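Long-range contacts in benzoate transport porin BenP (Acinetobacter baumannii AB307-0294, PDB 5DL8), which probably forms a channel of the OprD porin family across the outer membrane, for uptake of small molecules such as benzoate: residues 283-288 with 318-323; 375-380 with 399-404. All coordinates share one frame; numbering follows the deposited sequence.

Contact 1: residues 283-288 with 318-323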
loop_
_atom_site.group_PDB
_atom_site.type_symbol
_atom_site.label_atom_id
_atom_site.label_comp_id
_atom_site.label_asym_id
_atom_site.label_seq_id
_atom_site.Cartn_x
_atom_site.Cartn_y
_atom_site.Cartn_z
ATOM N N GLY A 283 -8.322 -17.655 1.081
ATOM C CA GLY A 283 -9.211 -16.566 1.383
ATOM C C GLY A 283 -10.427 -16.507 0.449
ATOM O O GLY A 283 -10.425 -17.078 -0.683
ATOM N N TYR A 284 -11.403 -15.724 0.918
ATOM C CA TYR A 284 -12.678 -15.470 0.252
ATOM C C TYR A 284 -13.009 -13.975 0.416
ATOM O O TYR A 284 -12.788 -13.395 1.462
ATOM C CB TYR A 284 -13.821 -16.320 0.804
ATOM C CG TYR A 284 -15.156 -15.999 0.073
ATOM C CD1 TYR A 284 -15.362 -16.407 -1.275
ATOM C CD2 TYR A 284 -16.199 -15.179 0.705
ATOM C CE1 TYR A 284 -16.568 -16.114 -1.928
ATOM C CE2 TYR A 284 -17.408 -14.844 0.022
ATOM C CZ TYR A 284 -17.609 -15.361 -1.273
ATOM O OH TYR A 284 -18.752 -15.080 -1.997
ATOM N N GLN A 285 -13.477 -13.373 -0.637
ATOM C CA GLN A 285 -13.900 -12.007 -0.643
ATOM C C GLN A 285 -15.126 -11.786 -1.552
ATOM O O GLN A 285 -15.286 -12.327 -2.669
ATOM C CB GLN A 285 -12.754 -11.064 -1.108
ATOM C CG GLN A 285 -13.131 -9.659 -1.582
ATOM C CD GLN A 285 -11.850 -8.826 -1.915
ATOM O OE1 GLN A 285 -11.073 -8.504 -1.044
ATOM N NE2 GLN A 285 -11.631 -8.542 -3.206
ATOM N N GLN A 286 -15.967 -10.899 -1.085
ATOM C CA GLN A 286 -17.177 -10.585 -1.791
ATOM C C GLN A 286 -17.487 -9.102 -1.790
ATOM O O GLN A 286 -17.480 -8.515 -0.720
ATOM C CB GLN A 286 -18.366 -11.327 -1.139
ATOM C CG GLN A 286 -19.474 -11.475 -2.103
ATOM C CD GLN A 286 -20.671 -12.315 -1.643
ATOM O OE1 GLN A 286 -20.519 -13.426 -1.186
ATOM N NE2 GLN A 286 -21.903 -11.789 -1.924
ATOM N N ILE A 287 -17.927 -8.565 -2.924
ATOM C CA ILE A 287 -18.268 -7.188 -3.001
ATOM C C ILE A 287 -19.792 -7.161 -3.143
ATOM O O ILE A 287 -20.419 -7.905 -4.014
ATOM C CB ILE A 287 -17.682 -6.486 -4.255
ATOM C CG1 ILE A 287 -16.219 -6.848 -4.412
ATOM C CG2 ILE A 287 -18.044 -4.978 -4.236
ATOM C CD1 ILE A 287 -15.380 -6.312 -3.261
ATOM N N ILE A 288 -20.420 -6.274 -2.369
ATOM C CA ILE A 288 -21.935 -6.236 -2.246
ATOM C C ILE A 288 -22.477 -4.836 -2.395
ATOM O O ILE A 288 -21.873 -3.885 -1.879
ATOM C CB ILE A 288 -22.472 -6.832 -0.906
ATOM C CG1 ILE A 288 -21.730 -8.140 -0.540
ATOM C CG2 ILE A 288 -24.016 -7.162 -1.013
ATOM C CD1 ILE A 288 -21.814 -8.558 0.891
ATOM N N GLU A 318 -18.578 -8.943 -7.304
ATOM C CA GLU A 318 -17.550 -9.915 -7.575
ATOM C C GLU A 318 -17.269 -10.746 -6.300
ATOM O O GLU A 318 -17.018 -10.227 -5.230
ATOM C CB GLU A 318 -16.253 -9.272 -8.118
ATOM C CG GLU A 318 -15.120 -10.317 -8.350
ATOM C CD GLU A 318 -13.972 -9.790 -9.189
ATOM O OE1 GLU A 318 -13.802 -8.585 -9.333
ATOM O OE2 GLU A 318 -13.237 -10.664 -9.779
ATOM N N LYS A 319 -17.380 -12.050 -6.460
ATOM C CA LYS A 319 -16.877 -13.043 -5.500
ATOM C C LYS A 319 -15.501 -13.588 -6.018
ATOM O O LYS A 319 -15.303 -13.997 -7.193
ATOM C CB LYS A 319 -17.834 -14.204 -5.426
ATOM C CG LYS A 319 -19.278 -13.829 -5.117
ATOM C CD LYS A 319 -20.084 -15.168 -5.038
ATOM C CE LYS A 319 -21.519 -15.139 -4.453
ATOM N NZ LYS A 319 -22.309 -14.387 -5.477
ATOM N N SER A 320 -14.573 -13.660 -5.087
ATOM C CA SER A 320 -13.205 -14.239 -5.345
ATOM C C SER A 320 -12.662 -15.272 -4.298
ATOM O O SER A 320 -12.882 -15.143 -3.057
ATOM C CB SER A 320 -12.254 -13.093 -5.560
ATOM O OG SER A 320 -12.303 -12.204 -4.454
ATOM N N TYR A 321 -11.903 -16.249 -4.816
ATOM C CA TYR A 321 -11.338 -17.388 -4.084
ATOM C C TYR A 321 -9.849 -17.322 -4.236
ATOM O O TYR A 321 -9.345 -17.246 -5.388
ATOM C CB TYR A 321 -11.883 -18.745 -4.598
ATOM C CG TYR A 321 -13.403 -18.779 -4.650
ATOM C CD1 TYR A 321 -14.016 -18.241 -5.725
ATOM C CD2 TYR A 321 -14.190 -19.268 -3.647
ATOM C CE1 TYR A 321 -15.354 -18.136 -5.841
ATOM C CE2 TYR A 321 -15.611 -19.212 -3.766
ATOM C CZ TYR A 321 -16.152 -18.645 -4.917
ATOM O OH TYR A 321 -17.477 -18.416 -5.266
ATOM N N HIS A 322 -9.160 -17.268 -3.073
ATOM C CA HIS A 322 -7.715 -16.896 -2.999
ATOM C C HIS A 322 -6.927 -18.050 -2.378
ATOM O O HIS A 322 -7.365 -18.685 -1.379
ATOM C CB HIS A 322 -7.479 -15.598 -2.136
ATOM C CG HIS A 322 -8.238 -14.394 -2.610
ATOM N ND1 HIS A 322 -7.628 -13.198 -2.896
ATOM C CD2 HIS A 322 -9.558 -14.180 -2.761
ATOM C CE1 HIS A 322 -8.536 -12.313 -3.232
ATOM N NE2 HIS A 322 -9.707 -12.907 -3.205
ATOM N N VAL A 323 -5.798 -18.380 -2.972
ATOM C CA VAL A 323 -4.965 -19.452 -2.464
ATOM C C VAL A 323 -3.521 -18.980 -2.495
ATOM O O VAL A 323 -3.116 -18.315 -3.484
ATOM C CB VAL A 323 -5.022 -20.674 -3.377
ATOM C CG1 VAL A 323 -4.254 -21.836 -2.768
ATOM C CG2 VAL A 323 -6.431 -21.106 -3.612
#
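Tyr-284, His-322 and Gly-283 bury the most surface where strand 278-288 runs antiparallel to strand 319-328. Gly-283 and His-322 form a hydrogen-bonded pair. Gly-283 N donates to His-322 O at 2.8 Å, and His-322 N donates back to Gly-283 O at 2.7 Å. The imidazole lies on the same face as Gln-285 and Ser-320, with Gly-283 O at its edge. His-322 NE2 and Ser-320 OG are hydrogen-bonded at 3.0 Å, and His-322 ND1 meets Asn-307, so both ring nitrogens have partners. Tyr-284 stands on the other face, its CG anti to the backbone N (chi1 179°). Its ring lies alongside Tyr-321, planes 54° apart, with Tyr-284 CE1 3.7 Å from Tyr-321 CE2. The phenol oxygen packs on the aliphatic chain of Lys-319, with Tyr-284 OH 3.3 Å from Lys-319 CD. Tyr-284 OH also donates to Gln-286 OE1 at 2.6 Å, which fixes the hydroxyl beside that chain. Lys-319 NZ goes on to a salt bridge with Asp-347. Backbone hydrogen bonds of Tyr-284 and Gln-286 to strand 263-275, and of Lys-319 and Tyr-321 to strand 336-349, make the contact one seam within the barrel wall.

Contact 2: residues 375-380 with 399-404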
loop_
_atom_site.group_PDB
_atom_site.type_symbol
_atom_site.label_atom_id
_atom_site.label_comp_id
_atom_site.label_asym_id
_atom_site.label_seq_id
_atom_site.Cartn_x
_atom_site.Cartn_y
_atom_site.Cartn_z
ATOM N N LYS A 375 26.362 -6.626 1.691
ATOM C CA LYS A 375 25.368 -6.330 2.689
ATOM C C LYS A 375 24.437 -5.132 2.334
ATOM O O LYS A 375 24.951 -4.083 2.051
ATOM C CB LYS A 375 26.054 -6.005 3.996
ATOM C CG LYS A 375 25.102 -5.839 5.188
ATOM C CD LYS A 375 25.784 -6.349 6.488
ATOM C CE LYS A 375 25.514 -5.583 7.803
ATOM N NZ LYS A 375 24.063 -5.336 8.001
ATOM N N GLY A 376 23.115 -5.355 2.410
ATOM C CA GLY A 376 22.072 -4.449 2.021
ATOM C C GLY A 376 21.564 -4.609 0.560
ATOM O O GLY A 376 20.640 -3.929 0.162
ATOM N N PHE A 377 22.278 -5.375 -0.297
ATOM C CA PHE A 377 21.744 -5.704 -1.630
ATOM C C PHE A 377 20.771 -6.856 -1.584
ATOM O O PHE A 377 21.002 -7.856 -0.836
ATOM C CB PHE A 377 22.885 -6.078 -2.607
ATOM C CG PHE A 377 23.637 -4.929 -3.048
ATOM C CD1 PHE A 377 23.118 -4.129 -4.046
ATOM C CD2 PHE A 377 24.802 -4.589 -2.422
ATOM C CE1 PHE A 377 23.789 -2.993 -4.444
ATOM C CE2 PHE A 377 25.517 -3.521 -2.809
ATOM C CZ PHE A 377 25.026 -2.694 -3.841
ATOM N N ALA A 378 19.769 -6.756 -2.433
ATOM C CA ALA A 378 18.749 -7.820 -2.599
ATOM C C ALA A 378 18.282 -7.837 -4.047
ATOM O O ALA A 378 18.355 -6.790 -4.721
ATOM C CB ALA A 378 17.518 -7.581 -1.633
ATOM N N LEU A 379 17.731 -8.978 -4.489
ATOM C CA LEU A 379 17.028 -9.058 -5.744
ATOM C C LEU A 379 15.564 -9.470 -5.469
ATOM O O LEU A 379 15.262 -10.287 -4.539
ATOM C CB LEU A 379 17.619 -10.121 -6.718
ATOM C CG LEU A 379 19.089 -10.139 -6.995
ATOM C CD1 LEU A 379 19.428 -11.480 -7.696
ATOM C CD2 LEU A 379 19.558 -8.947 -7.755
ATOM N N GLN A 380 14.678 -8.987 -6.333
ATOM C CA GLN A 380 13.285 -9.368 -6.303
ATOM C C GLN A 380 12.783 -9.409 -7.705
ATOM O O GLN A 380 13.053 -8.437 -8.506
ATOM C CB GLN A 380 12.454 -8.347 -5.501
ATOM C CG GLN A 380 10.990 -8.771 -5.229
ATOM C CD GLN A 380 10.253 -7.678 -4.537
ATOM O OE1 GLN A 380 9.976 -6.594 -5.112
ATOM N NE2 GLN A 380 10.002 -7.893 -3.266
ATOM N N LEU A 399 11.337 -6.630 -12.029
ATOM C CA LEU A 399 12.670 -7.066 -11.619
ATOM C C LEU A 399 13.370 -5.925 -10.961
ATOM O O LEU A 399 13.413 -4.774 -11.500
ATOM C CB LEU A 399 13.526 -7.555 -12.824
ATOM C CG LEU A 399 14.901 -8.264 -12.509
ATOM C CD1 LEU A 399 14.830 -9.593 -11.678
ATOM C CD2 LEU A 399 15.693 -8.550 -13.777
ATOM N N PHE A 400 13.828 -6.172 -9.740
ATOM C CA PHE A 400 14.340 -5.087 -8.894
ATOM C C PHE A 400 15.691 -5.492 -8.365
ATOM O O PHE A 400 15.854 -6.666 -7.920
ATOM C CB PHE A 400 13.435 -4.808 -7.704
ATOM C CG PHE A 400 12.023 -4.311 -8.070
ATOM C CD1 PHE A 400 11.807 -3.046 -8.505
ATOM C CD2 PHE A 400 10.902 -5.144 -7.907
ATOM C CE1 PHE A 400 10.532 -2.609 -8.848
ATOM C CE2 PHE A 400 9.590 -4.731 -8.185
ATOM C CZ PHE A 400 9.400 -3.447 -8.656
ATOM N N VAL A 401 16.642 -4.549 -8.379
ATOM C CA VAL A 401 17.831 -4.683 -7.604
ATOM C C VAL A 401 17.802 -3.556 -6.612
ATOM O O VAL A 401 17.884 -2.402 -6.994
ATOM C CB VAL A 401 19.118 -4.558 -8.420
ATOM C CG1 VAL A 401 20.374 -4.757 -7.522
ATOM C CG2 VAL A 401 19.119 -5.526 -9.603
ATOM N N ASN A 402 17.710 -3.914 -5.342
ATOM C CA ASN A 402 17.505 -3.019 -4.206
ATOM C C ASN A 402 18.740 -2.951 -3.360
ATOM O O ASN A 402 19.390 -4.006 -3.095
ATOM C CB ASN A 402 16.347 -3.548 -3.341
ATOM C CG ASN A 402 14.950 -3.300 -3.997
ATOM O OD1 ASN A 402 14.710 -2.182 -4.521
ATOM N ND2 ASN A 402 14.067 -4.295 -4.006
ATOM N N TYR A 403 19.032 -1.756 -2.882
ATOM C CA TYR A 403 20.067 -1.566 -1.870
ATOM C C TYR A 403 19.490 -0.707 -0.774
ATOM O O TYR A 403 18.843 0.276 -1.063
ATOM C CB TYR A 403 21.277 -0.856 -2.407
ATOM C CG TYR A 403 22.312 -0.619 -1.339
ATOM C CD1 TYR A 403 23.223 -1.623 -0.943
ATOM C CD2 TYR A 403 22.473 0.621 -0.784
ATOM C CE1 TYR A 403 24.206 -1.389 0.028
ATOM C CE2 TYR A 403 23.467 0.879 0.121
ATOM C CZ TYR A 403 24.282 -0.135 0.561
ATOM O OH TYR A 403 25.216 0.223 1.447
ATOM N N THR A 404 19.728 -1.116 0.464
ATOM C CA THR A 404 19.188 -0.475 1.693
ATOM C C THR A 404 20.313 -0.339 2.712
ATOM O O THR A 404 21.025 -1.285 2.975
ATOM C CB THR A 404 17.976 -1.221 2.202
ATOM O OG1 THR A 404 16.983 -1.134 1.204
ATOM C CG2 THR A 404 17.430 -0.604 3.493
HETATM O O HOH W 1 11.140 -4.053 -4.636
#
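Strand 377-380 runs antiparallel to 399-404, the axes 4.7 Å apart at their closest and at 155°, and five backbone hydrogen bonds join the segments, from Thr-404 N to Gly-376 O at one end to the Gln-380 and Phe-400 pair at the other. Phe-377, Leu-379, Val-401 and Tyr-403 share one face. Phe-377 has CG anti to its carbonyl carbon (chi1 -75°), and Tyr-403 has CG anti to its backbone N. The two rings cross obliquely, planes 48° apart. Tyr-403 CD1 sits over the centre of the Phe-377 ring, 3.5 Å from Phe-377 CE2. Tyr-403 CE1 also touches the backbone, 3.5 Å from Lys-375 O. Farther along, Leu-379 CD2 meets Val-401 CG2 at 3.9 Å, methyl to methyl. The opposite face carries Gln-380, Phe-400 and Asn-402. The extended Gln-380 chain lies beside Phe-400 and brings Gln-380 OE1 to 3.3 Å from Phe-400 CD2. One water donates to Gln-380 OE1 at 2.8 Å and accepts from Asn-402 ND2 at 3.0 Å. It also rests over a face of the Phe-400 ring, toward its rim. Gln-380 NE2 is held by Asn-366. A detergent molecule near Leu-379 is consistent with an apolar outer face turned to lipid. This is a beta hairpin in the up-and-down meander of an outer-membrane beta-barrel, and its second strand closes the barrel against strand 25-39.

Both contacts are antiparallel strand pairings in the wall of the same porin barrel. Their centres are 33 Å apart and their nearest atoms about 17 Å, so they do not touch. Contact 1 is complete in the chain before contact 2 begins. Between them run strands 336-349 and 355-368, which link strand 319-328 to strand 377-388 by successive antiparallel pairing. Contact 1 approaches one calcium site: the side chain of Glu-318 is about 8 Å from that of Val-388, a ligand there, and about 14 Å from a bound calcium ion. Contact 2 is away from the calcium sites, although its strand 377-388 ends at Val-388.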